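Local coordinates for RNA-binding protein Smaug (Drosophila melanogaster, PDB 1OXJ) that binds RNA through a SAM domain, which in this fragment is followed by a helical PHAT domain, at residues Lys163-Lys166 and Phe167-Lys171; Ser8-Gly11 and Leu12-Ser16; Leu139-Leu142 and Met143-Asp147; Leu57-Asp60 and Lys61-Glu64. All blocks are in the same frame, centred on the assembly; numbering follows the deposited sequence.

Two contacts lie in the SAM domain and two in the PHAT region, and along the chain they come in the order contact 2, contact 4, contact 3, contact 1. Contact 2 (helix 10-16) and contact 4 (helix 49-77) have centres about 15 Å apart and meet where Trp13 packs on the longer helix. Contact 3 (helix 136-150) and contact 1 (helix 159-170) belong to successive helices, centres about 10 Å apart, joined by leucine packing and the salt bridge Lys166-Asp147. The two pairs do not touch: contacts 2 and 3 stay about 7 Å apart at their nearest atoms. One pair thus joins two helices of the SAM domain, the other two helices of the PHAT region.

Contact 1 (Lys163-Lys166 and Phe167-Lys171); sequences KDLK and FKLSK
Backbone bonds of the i to i+4 kind run from Lys163-Lys166 into Phe167-Lys171 in the last turns of helix 159-170, among them Leu169 N to Leu165 O at 3.0 Å and Ser170 N to Lys166 O at 3.0 Å. On one flank Leu165 and Leu169 lie side by side and point the same way, the CD2 methyl of Leu165 resting 3.8 Å from CG of Leu169. Leu169 also lays its CG 3.3 Å from Leu165 O, its CG being turned away from its own carbonyl carbon (chi1 -61°). Near the helix end Ser170 OG turns back and donates to Phe167 O over 2.6 Å, tilted 23° from the plane of that carbonyl. Lys166, with its chain extended beyond CG, sends NZ away from this turn to a salt bridge with Asp147 of helix 136-150. The leucine pair packs on helix 111-127 through Ile119, Thr123 and Leu126. The result is an amphipathic turn: leucines face the helical bundle, a lysine at its border adds a charged tie to the preceding helix, 136-150, and the serine hydroxyl gives a last-turn carbonyl a side-chain donor.

Contact 2 (Ser8-Gly11 and Leu12-Ser16); sequences SGIG and LWLKS
The indole of Trp13 is the flat group, and Ile10 meets it at the rim: the CD1 methyl comes to 3.6 Å from CE3, near the ring plane, with CZ3 its next neighbour on the ring. The two side chains cross obliquely. Both start out anti to their own backbone nitrogens (Trp13 chi1 -179°, Ile10 chi1 -168°), which brings the isoleucine tip to the benzo edge three residues further on. Next to CZ3 on the same benzo ring, CH2 carries the contact with helix 49-77. Ile10 CG1 itself stands 4.2 Å from Leu14 CD1, a looser approach. Beneath these side chains the first turn of helix 10-16 is closed by Trp13 N to Gly9 O (3.1 Å), with Gly9 at the N-cap, and continued by Leu14 N to Ile10 O and Lys15 N to Gly11 O. A water molecule bridges the start of the helix, accepting from Leu12 N at 2.9 Å and donating to Ser8 O at 3.1 Å, and so serves an amide of the first turn. At the other end Ser16 OG donates to Trp13 O over 2.5 Å, in the carbonyl plane and on a lone pair. Within the SAM domain this short helix turns buried Trp13 onto Cys58, Ile59 and Leu62 of helix 49-77, while Leu12 leans on Leu95 in a loop.

Contact 3 (Leu139-Leu142 and Met143-Asp147); sequences LGVL and MWILD
Val141 and Ile145, one turn apart on helix 136-150, lean across each other at an angle, with CG1 of the valine 4.1 Å from CD1 of the isoleucine. Ile145 reaches back because its CG1 is set opposite its own carbonyl carbon (chi1 -70°), which also places that atom 3.4 Å from Val141 O. A second pair, Leu142 and Leu146, repeats the four-residue spacing more loosely, CD1 of Leu142 standing 4.3 Å from CG of Leu146. Met143 CG, set beside its own backbone N (chi1 -66°), passes 3.2 Å from Leu139 O; beyond it the chain bends at chi2 and chi3. The Trp144 indole swings outward instead, keeping Val141 O at its edge, near the ring plane, 4.1 Å from CE3. Regular backbone bonds underlie all of this, such as Ile145 N to Val141 O and Leu146 N to Leu142 O, each 2.9 Å. The side chains divide among three neighbouring helices of the PHAT region, with some overlap. Val141 and Ile145 pack on Val87 of helix 83-91, and Leu142 and Leu146 on Leu169 of helix 159-170. Leu139 and Leu142 touch Leu126 of helix 111-127, while Ile145 and Leu146 meet Ile119, so helix 136-150 is packed against three others.

Contact 4 (Leu57-Asp60 and Lys61-Glu64); sequences LCID and KLKE
Helix 49-77 is the long helix of the SAM domain region, and here Asp60 and Lys63 form a salt bridge three residues apart on its exposed side. Lys63 NZ donates to Asp60 OD1 over 3.0 Å, arriving from above the carboxylate, 41° out of its plane. The two side chains lie alongside each other and point the same way. The lysine gets its ammonium back to the aspartate by a bend at its last torsion (chi4 72°), after a nearly extended run; the same bend brings NZ to 3.5 Å from the CG2 methyl of Ile59, so the charge lies beside an apolar branch. A long closing helix of this kind is a usual feature of SAM domains, and its inner side carries the apolar residues. There Ile59 and Leu62 cross at an angle, their CD1 methyls 4.0 Å apart, on the face turned to helix 10-16. Met34 of helix 31-34 touches the same two aliphatic side chains. Along the backbone, Lys61 N to Leu57 O and Leu62 N to Cys58 O are both 2.9 Å, whereas Glu64 N to Asp60 O is weak at 3.3 Å. Glu64 OE1 is hydrogen-bonded to Asn67 ND2, three residues on.

Contact 1 (Lys163-Lys166 and Phe167-Lys171)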
loop_
_atom_site.group_PDB
_atom_site.type_symbol
_atom_site.label_atom_id
_atom_site.label_comp_id
_atom_site.label_asym_id
_atom_site.label_seq_id
_atom_site.Cartn_x
_atom_site.Cartn_y
_atom_site.Cartn_z
ATOM N N LYS A 163 4.331 -13.659 7.977
ATOM C CA LYS A 163 5.402 -14.603 7.668
ATOM C C LYS A 163 4.799 -15.992 7.504
ATOM O O LYS A 163 5.195 -16.751 6.623
ATOM C CB LYS A 163 6.446 -14.623 8.787
ATOM C CG LYS A 163 7.151 -13.294 9.007
ATOM C CD LYS A 163 8.088 -13.373 10.207
ATOM C CE LYS A 163 8.697 -12.015 10.514
ATOM N NZ LYS A 163 9.595 -12.054 11.707
ATOM N N ASP A 164 3.839 -16.321 8.358
ATOM C CA ASP A 164 3.177 -17.619 8.286
ATOM C C ASP A 164 2.490 -17.759 6.935
ATOM O O ASP A 164 2.713 -18.731 6.212
ATOM C CB ASP A 164 2.133 -17.759 9.402
ATOM C CG ASP A 164 2.758 -17.904 10.779
ATOM O OD1 ASP A 164 2.005 -17.893 11.775
ATOM O OD2 ASP A 164 3.998 -18.031 10.867
ATOM N N LEU A 165 1.666 -16.770 6.599
ATOM C CA LEU A 165 0.926 -16.758 5.340
ATOM C C LEU A 165 1.872 -16.924 4.147
ATOM O O LEU A 165 1.640 -17.758 3.266
ATOM C CB LEU A 165 0.152 -15.443 5.208
ATOM C CG LEU A 165 -1.175 -15.444 4.437
ATOM C CD1 LEU A 165 -1.664 -14.011 4.295
ATOM C CD2 LEU A 165 -1.007 -16.081 3.068
ATOM N N LYS A 166 2.931 -16.118 4.119
ATOM C CA LYS A 166 3.909 -16.175 3.038
ATOM C C LYS A 166 4.543 -17.560 2.987
ATOM O O LYS A 166 4.861 -18.068 1.912
ATOM C CB LYS A 166 4.996 -15.115 3.252
ATOM C CG LYS A 166 6.058 -15.063 2.163
ATOM C CD LYS A 166 7.167 -14.078 2.529
ATOM C CE LYS A 166 8.339 -14.166 1.559
ATOM N NZ LYS A 166 9.460 -13.270 1.958
ATOM N N PHE A 167 4.717 -18.172 4.154
ATOM C CA PHE A 167 5.316 -19.498 4.231
ATOM C C PHE A 167 4.373 -20.533 3.628
ATOM O O PHE A 167 4.797 -21.395 2.860
ATOM C CB PHE A 167 5.628 -19.857 5.687
ATOM C CG PHE A 167 6.479 -21.090 5.839
ATOM C CD1 PHE A 167 7.756 -21.144 5.282
ATOM C CD2 PHE A 167 6.005 -22.194 6.541
ATOM C CE1 PHE A 167 8.550 -22.283 5.424
ATOM C CE2 PHE A 167 6.790 -23.336 6.690
ATOM C CZ PHE A 167 8.066 -23.381 6.129
ATOM N N LYS A 168 3.093 -20.443 3.979
ATOM C CA LYS A 168 2.087 -21.365 3.456
ATOM C C LYS A 168 2.055 -21.319 1.928
ATOM O O LYS A 168 2.005 -22.356 1.266
ATOM C CB LYS A 168 0.694 -21.007 3.988
ATOM C CG LYS A 168 0.314 -21.593 5.348
ATOM C CD LYS A 168 1.202 -21.103 6.483
ATOM C CE LYS A 168 0.511 -21.268 7.839
ATOM N NZ LYS A 168 0.084 -22.671 8.105
ATOM N N LEU A 169 2.075 -20.109 1.377
ATOM C CA LEU A 169 2.035 -19.922 -0.071
ATOM C C LEU A 169 3.289 -20.439 -0.765
ATOM O O LEU A 169 3.215 -20.975 -1.870
ATOM C CB LEU A 169 1.847 -18.440 -0.415
ATOM C CG LEU A 169 0.571 -17.770 0.099
ATOM C CD1 LEU A 169 0.543 -16.326 -0.366
ATOM C CD2 LEU A 169 -0.656 -18.524 -0.409
ATOM N N SER A 170 4.439 -20.268 -0.120
ATOM C CA SER A 170 5.702 -20.714 -0.701
ATOM C C SER A 170 5.743 -22.232 -0.864
ATOM O O SER A 170 6.579 -22.759 -1.593
ATOM C CB SER A 170 6.880 -20.275 0.179
ATOM O OG SER A 170 6.887 -20.986 1.406
ATOM N N LYS A 171 4.839 -22.931 -0.190
ATOM C CA LYS A 171 4.815 -24.385 -0.265
ATOM C C LYS A 171 3.723 -24.979 -1.147
ATOM O O LYS A 171 3.576 -26.202 -1.202
ATOM C CB LYS A 171 4.714 -24.980 1.142
ATOM C CG LYS A 171 5.942 -24.734 2.017
ATOM C CD LYS A 171 7.225 -25.215 1.344
ATOM C CE LYS A 171 7.147 -26.690 0.961
ATOM N NZ LYS A 171 8.431 -27.199 0.399
#

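Contact 2 (Ser8-Gly11 and Leu12-Ser16)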
loop_
_atom_site.group_PDB
_atom_site.type_symbol
_atom_site.label_atom_id
_atom_site.label_comp_id
_atom_site.label_asym_id
_atom_site.label_seq_id
_atom_site.Cartn_x
_atom_site.Cartn_y
_atom_site.Cartn_z
ATOM N N SER A 8 7.294 6.590 8.730
ATOM C CA SER A 8 8.566 5.874 8.702
ATOM C C SER A 8 8.926 5.347 7.320
ATOM O O SER A 8 10.099 5.166 7.011
ATOM C CB SER A 8 8.559 4.715 9.708
ATOM O OG SER A 8 7.642 3.705 9.328
ATOM N N GLY A 9 7.926 5.112 6.480
ATOM C CA GLY A 9 8.216 4.601 5.149
ATOM C C GLY A 9 8.225 5.644 4.047
ATOM O O GLY A 9 8.207 5.304 2.859
ATOM N N ILE A 10 8.280 6.915 4.428
ATOM C CA ILE A 10 8.269 7.985 3.440
ATOM C C ILE A 10 9.423 7.895 2.449
ATOM O O ILE A 10 9.233 8.090 1.251
ATOM C CB ILE A 10 8.288 9.375 4.117
ATOM C CG1 ILE A 10 7.985 10.453 3.078
ATOM C CG2 ILE A 10 9.620 9.618 4.802
ATOM C CD1 ILE A 10 6.564 10.349 2.507
ATOM N N GLY A 11 10.621 7.591 2.944
ATOM C CA GLY A 11 11.770 7.495 2.058
ATOM C C GLY A 11 11.649 6.417 0.996
ATOM O O GLY A 11 11.913 6.655 -0.187
ATOM N N LEU A 12 11.254 5.223 1.413
ATOM C CA LEU A 12 11.114 4.114 0.478
ATOM C C LEU A 12 10.026 4.426 -0.546
ATOM O O LEU A 12 10.158 4.107 -1.730
ATOM C CB LEU A 12 10.787 2.825 1.238
ATOM C CG LEU A 12 10.687 1.507 0.447
ATOM C CD1 LEU A 12 9.407 1.481 -0.357
ATOM C CD2 LEU A 12 11.896 1.348 -0.480
ATOM N N TRP A 13 8.949 5.060 -0.093
ATOM C CA TRP A 13 7.855 5.411 -0.992
ATOM C C TRP A 13 8.356 6.382 -2.058
ATOM O O TRP A 13 8.140 6.173 -3.249
ATOM C CB TRP A 13 6.699 6.043 -0.199
ATOM C CG TRP A 13 5.512 6.427 -1.053
ATOM C CD1 TRP A 13 4.781 5.602 -1.862
ATOM C CD2 TRP A 13 4.890 7.717 -1.128
ATOM N NE1 TRP A 13 3.734 6.300 -2.434
ATOM C CE2 TRP A 13 3.779 7.599 -2.000
ATOM C CE3 TRP A 13 5.161 8.963 -0.542
ATOM C CZ2 TRP A 13 2.938 8.681 -2.297
ATOM C CZ3 TRP A 13 4.324 10.040 -0.839
ATOM C CH2 TRP A 13 3.226 9.886 -1.710
ATOM N N LEU A 14 9.023 7.450 -1.632
ATOM C CA LEU A 14 9.544 8.426 -2.584
ATOM C C LEU A 14 10.501 7.778 -3.588
ATOM O O LEU A 14 10.478 8.099 -4.779
ATOM C CB LEU A 14 10.265 9.553 -1.851
ATOM C CG LEU A 14 9.388 10.465 -0.994
ATOM C CD1 LEU A 14 10.274 11.511 -0.309
ATOM C CD2 LEU A 14 8.353 11.144 -1.868
ATOM N N LYS A 15 11.362 6.895 -3.095
ATOM C CA LYS A 15 12.304 6.196 -3.962
ATOM C C LYS A 15 11.545 5.407 -5.032
ATOM O O LYS A 15 12.006 5.275 -6.172
ATOM C CB LYS A 15 13.176 5.240 -3.133
ATOM C CG LYS A 15 14.270 5.936 -2.327
ATOM C CD LYS A 15 14.992 4.969 -1.403
ATOM C CE LYS A 15 16.179 5.632 -0.712
ATOM N NZ LYS A 15 16.841 4.705 0.257
ATOM N N SER A 16 10.368 4.898 -4.670
ATOM C CA SER A 16 9.573 4.113 -5.607
ATOM C C SER A 16 8.939 4.958 -6.708
ATOM O O SER A 16 8.549 4.434 -7.753
ATOM C CB SER A 16 8.481 3.331 -4.859
ATOM O OG SER A 16 7.357 4.143 -4.560
HETATM O O HOH W 1 11.546 4.812 4.245
#

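Contact 3 (Leu139-Leu142 and Met143-Asp147)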
loop_
_atom_site.group_PDB
_atom_site.type_symbol
_atom_site.label_atom_id
_atom_site.label_comp_id
_atom_site.label_asym_id
_atom_site.label_seq_id
_atom_site.Cartn_x
_atom_site.Cartn_y
_atom_site.Cartn_z
ATOM N N LEU A 139 1.867 -14.933 -8.574
ATOM C CA LEU A 139 2.345 -15.472 -7.307
ATOM C C LEU A 139 3.643 -14.778 -6.887
ATOM O O LEU A 139 3.848 -14.499 -5.713
ATOM C CB LEU A 139 2.556 -16.984 -7.432
ATOM C CG LEU A 139 2.677 -17.796 -6.143
ATOM C CD1 LEU A 139 1.587 -17.396 -5.161
ATOM C CD2 LEU A 139 2.571 -19.279 -6.483
ATOM N N GLY A 140 4.508 -14.487 -7.853
ATOM C CA GLY A 140 5.760 -13.814 -7.552
ATOM C C GLY A 140 5.536 -12.399 -7.031
ATOM O O GLY A 140 6.192 -11.957 -6.085
ATOM N N VAL A 141 4.607 -11.669 -7.639
ATOM C CA VAL A 141 4.354 -10.314 -7.171
ATOM C C VAL A 141 3.779 -10.363 -5.752
ATOM O O VAL A 141 4.197 -9.605 -4.886
ATOM C CB VAL A 141 3.387 -9.565 -8.114
ATOM C CG1 VAL A 141 3.134 -8.156 -7.585
ATOM C CG2 VAL A 141 3.990 -9.492 -9.515
ATOM N N LEU A 142 2.837 -11.270 -5.516
ATOM C CA LEU A 142 2.225 -11.413 -4.198
ATOM C C LEU A 142 3.259 -11.712 -3.112
ATOM O O LEU A 142 3.187 -11.162 -2.016
ATOM C CB LEU A 142 1.171 -12.524 -4.213
ATOM C CG LEU A 142 0.492 -12.788 -2.868
ATOM C CD1 LEU A 142 -0.160 -11.483 -2.371
ATOM C CD2 LEU A 142 -0.546 -13.899 -3.015
ATOM N N MET A 143 4.223 -12.577 -3.409
ATOM C CA MET A 143 5.239 -12.907 -2.415
ATOM C C MET A 143 6.050 -11.652 -2.092
ATOM O O MET A 143 6.400 -11.415 -0.942
ATOM C CB MET A 143 6.132 -14.038 -2.930
ATOM C CG MET A 143 5.397 -15.372 -3.095
ATOM S SD MET A 143 4.819 -16.113 -1.537
ATOM C CE MET A 143 6.395 -16.683 -0.888
ATOM N N TRP A 144 6.325 -10.833 -3.104
ATOM C CA TRP A 144 7.056 -9.590 -2.884
ATOM C C TRP A 144 6.204 -8.656 -2.011
ATOM O O TRP A 144 6.712 -7.971 -1.122
ATOM C CB TRP A 144 7.348 -8.914 -4.217
ATOM C CG TRP A 144 7.952 -7.561 -4.079
ATOM C CD1 TRP A 144 9.263 -7.262 -3.811
ATOM C CD2 TRP A 144 7.267 -6.311 -4.187
ATOM N NE1 TRP A 144 9.431 -5.898 -3.749
ATOM C CE2 TRP A 144 8.221 -5.291 -3.974
ATOM C CE3 TRP A 144 5.935 -5.952 -4.443
ATOM C CZ2 TRP A 144 7.887 -3.932 -4.011
ATOM C CZ3 TRP A 144 5.602 -4.599 -4.480
ATOM C CH2 TRP A 144 6.577 -3.607 -4.264
ATOM N N ILE A 145 4.902 -8.622 -2.272
ATOM C CA ILE A 145 4.009 -7.777 -1.477
ATOM C C ILE A 145 4.040 -8.205 -0.004
ATOM O O ILE A 145 4.183 -7.370 0.897
ATOM C CB ILE A 145 2.554 -7.871 -1.998
ATOM C CG1 ILE A 145 2.447 -7.180 -3.364
ATOM C CG2 ILE A 145 1.587 -7.231 -0.979
ATOM C CD1 ILE A 145 1.087 -7.409 -4.061
ATOM N N LEU A 146 3.892 -9.500 0.246
ATOM C CA LEU A 146 3.915 -9.993 1.618
ATOM C C LEU A 146 5.252 -9.605 2.226
ATOM O O LEU A 146 5.334 -9.196 3.380
ATOM C CB LEU A 146 3.738 -11.513 1.643
ATOM C CG LEU A 146 2.392 -12.009 1.102
ATOM C CD1 LEU A 146 2.357 -13.527 1.095
ATOM C CD2 LEU A 146 1.267 -11.454 1.953
ATOM N N ASP A 147 6.291 -9.721 1.412
ATOM C CA ASP A 147 7.654 -9.397 1.803
ATOM C C ASP A 147 7.756 -7.960 2.323
ATOM O O ASP A 147 8.276 -7.723 3.413
ATOM C CB ASP A 147 8.568 -9.610 0.594
ATOM C CG ASP A 147 9.990 -9.932 0.985
ATOM O OD1 ASP A 147 10.184 -10.670 1.976
ATOM O OD2 ASP A 147 10.913 -9.461 0.288
#

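Contact 4 (Leu57-Asp60 and Lys61-Glu64)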
loop_
_atom_site.group_PDB
_atom_site.type_symbol
_atom_site.label_atom_id
_atom_site.label_comp_id
_atom_site.label_asym_id
_atom_site.label_seq_id
_atom_site.Cartn_x
_atom_site.Cartn_y
_atom_site.Cartn_z
ATOM N N LEU A 57 -0.317 14.364 -7.634
ATOM C CA LEU A 57 -1.123 13.263 -8.160
ATOM C C LEU A 57 -0.986 12.033 -7.273
ATOM O O LEU A 57 -1.965 11.337 -7.005
ATOM C CB LEU A 57 -0.680 12.899 -9.578
ATOM C CG LEU A 57 -0.996 13.893 -10.694
ATOM C CD1 LEU A 57 -0.501 13.326 -12.021
ATOM C CD2 LEU A 57 -2.499 14.151 -10.743
ATOM N N CYS A 58 0.235 11.766 -6.823
ATOM C CA CYS A 58 0.489 10.614 -5.964
ATOM C C CYS A 58 -0.215 10.776 -4.624
ATOM O O CYS A 58 -0.758 9.812 -4.087
ATOM C CB CYS A 58 1.996 10.427 -5.752
ATOM S SG CYS A 58 2.881 9.923 -7.242
ATOM N N ILE A 59 -0.204 11.995 -4.087
ATOM C CA ILE A 59 -0.866 12.274 -2.814
ATOM C C ILE A 59 -2.372 12.075 -2.997
ATOM O O ILE A 59 -3.060 11.545 -2.118
ATOM C CB ILE A 59 -0.572 13.728 -2.350
ATOM C CG1 ILE A 59 0.916 13.877 -2.009
ATOM C CG2 ILE A 59 -1.435 14.093 -1.152
ATOM C CD1 ILE A 59 1.346 13.187 -0.718
ATOM N N ASP A 60 -2.887 12.498 -4.149
ATOM C CA ASP A 60 -4.307 12.324 -4.423
ATOM C C ASP A 60 -4.622 10.834 -4.450
ATOM O O ASP A 60 -5.639 10.400 -3.907
ATOM C CB ASP A 60 -4.690 12.967 -5.759
ATOM C CG ASP A 60 -4.606 14.476 -5.717
ATOM O OD1 ASP A 60 -5.192 15.069 -4.788
ATOM O OD2 ASP A 60 -3.959 15.068 -6.606
ATOM N N LYS A 61 -3.739 10.046 -5.059
ATOM C CA LYS A 61 -3.961 8.608 -5.120
ATOM C C LYS A 61 -3.913 8.010 -3.721
ATOM O O LYS A 61 -4.577 7.015 -3.445
ATOM C CB LYS A 61 -2.923 7.928 -6.022
ATOM C CG LYS A 61 -3.084 8.292 -7.487
ATOM C CD LYS A 61 -2.247 7.407 -8.399
ATOM C CE LYS A 61 -2.441 7.811 -9.851
ATOM N NZ LYS A 61 -1.684 6.929 -10.777
ATOM N N LEU A 62 -3.121 8.614 -2.837
ATOM C CA LEU A 62 -3.042 8.131 -1.464
ATOM C C LEU A 62 -4.426 8.255 -0.853
ATOM O O LEU A 62 -4.895 7.360 -0.145
ATOM C CB LEU A 62 -2.050 8.963 -0.635
ATOM C CG LEU A 62 -0.554 8.726 -0.858
ATOM C CD1 LEU A 62 0.259 9.483 0.217
ATOM C CD2 LEU A 62 -0.266 7.223 -0.775
ATOM N N LYS A 63 -5.094 9.364 -1.149
ATOM C CA LYS A 63 -6.425 9.602 -0.602
ATOM C C LYS A 63 -7.458 8.613 -1.119
ATOM O O LYS A 63 -8.487 8.404 -0.482
ATOM C CB LYS A 63 -6.891 11.030 -0.909
ATOM C CG LYS A 63 -6.000 12.137 -0.364
ATOM C CD LYS A 63 -6.661 13.494 -0.588
ATOM C CE LYS A 63 -5.654 14.628 -0.631
ATOM N NZ LYS A 63 -4.838 14.607 -1.888
ATOM N N GLU A 64 -7.183 7.993 -2.261
ATOM C CA GLU A 64 -8.112 7.023 -2.841
ATOM C C GLU A 64 -7.896 5.585 -2.369
ATOM O O GLU A 64 -8.699 4.700 -2.657
ATOM C CB GLU A 64 -8.029 7.059 -4.366
ATOM C CG GLU A 64 -8.651 8.297 -4.994
ATOM C CD GLU A 64 -10.066 8.547 -4.495
ATOM O OE1 GLU A 64 -10.904 7.620 -4.569
ATOM O OE2 GLU A 64 -10.340 9.673 -4.028
#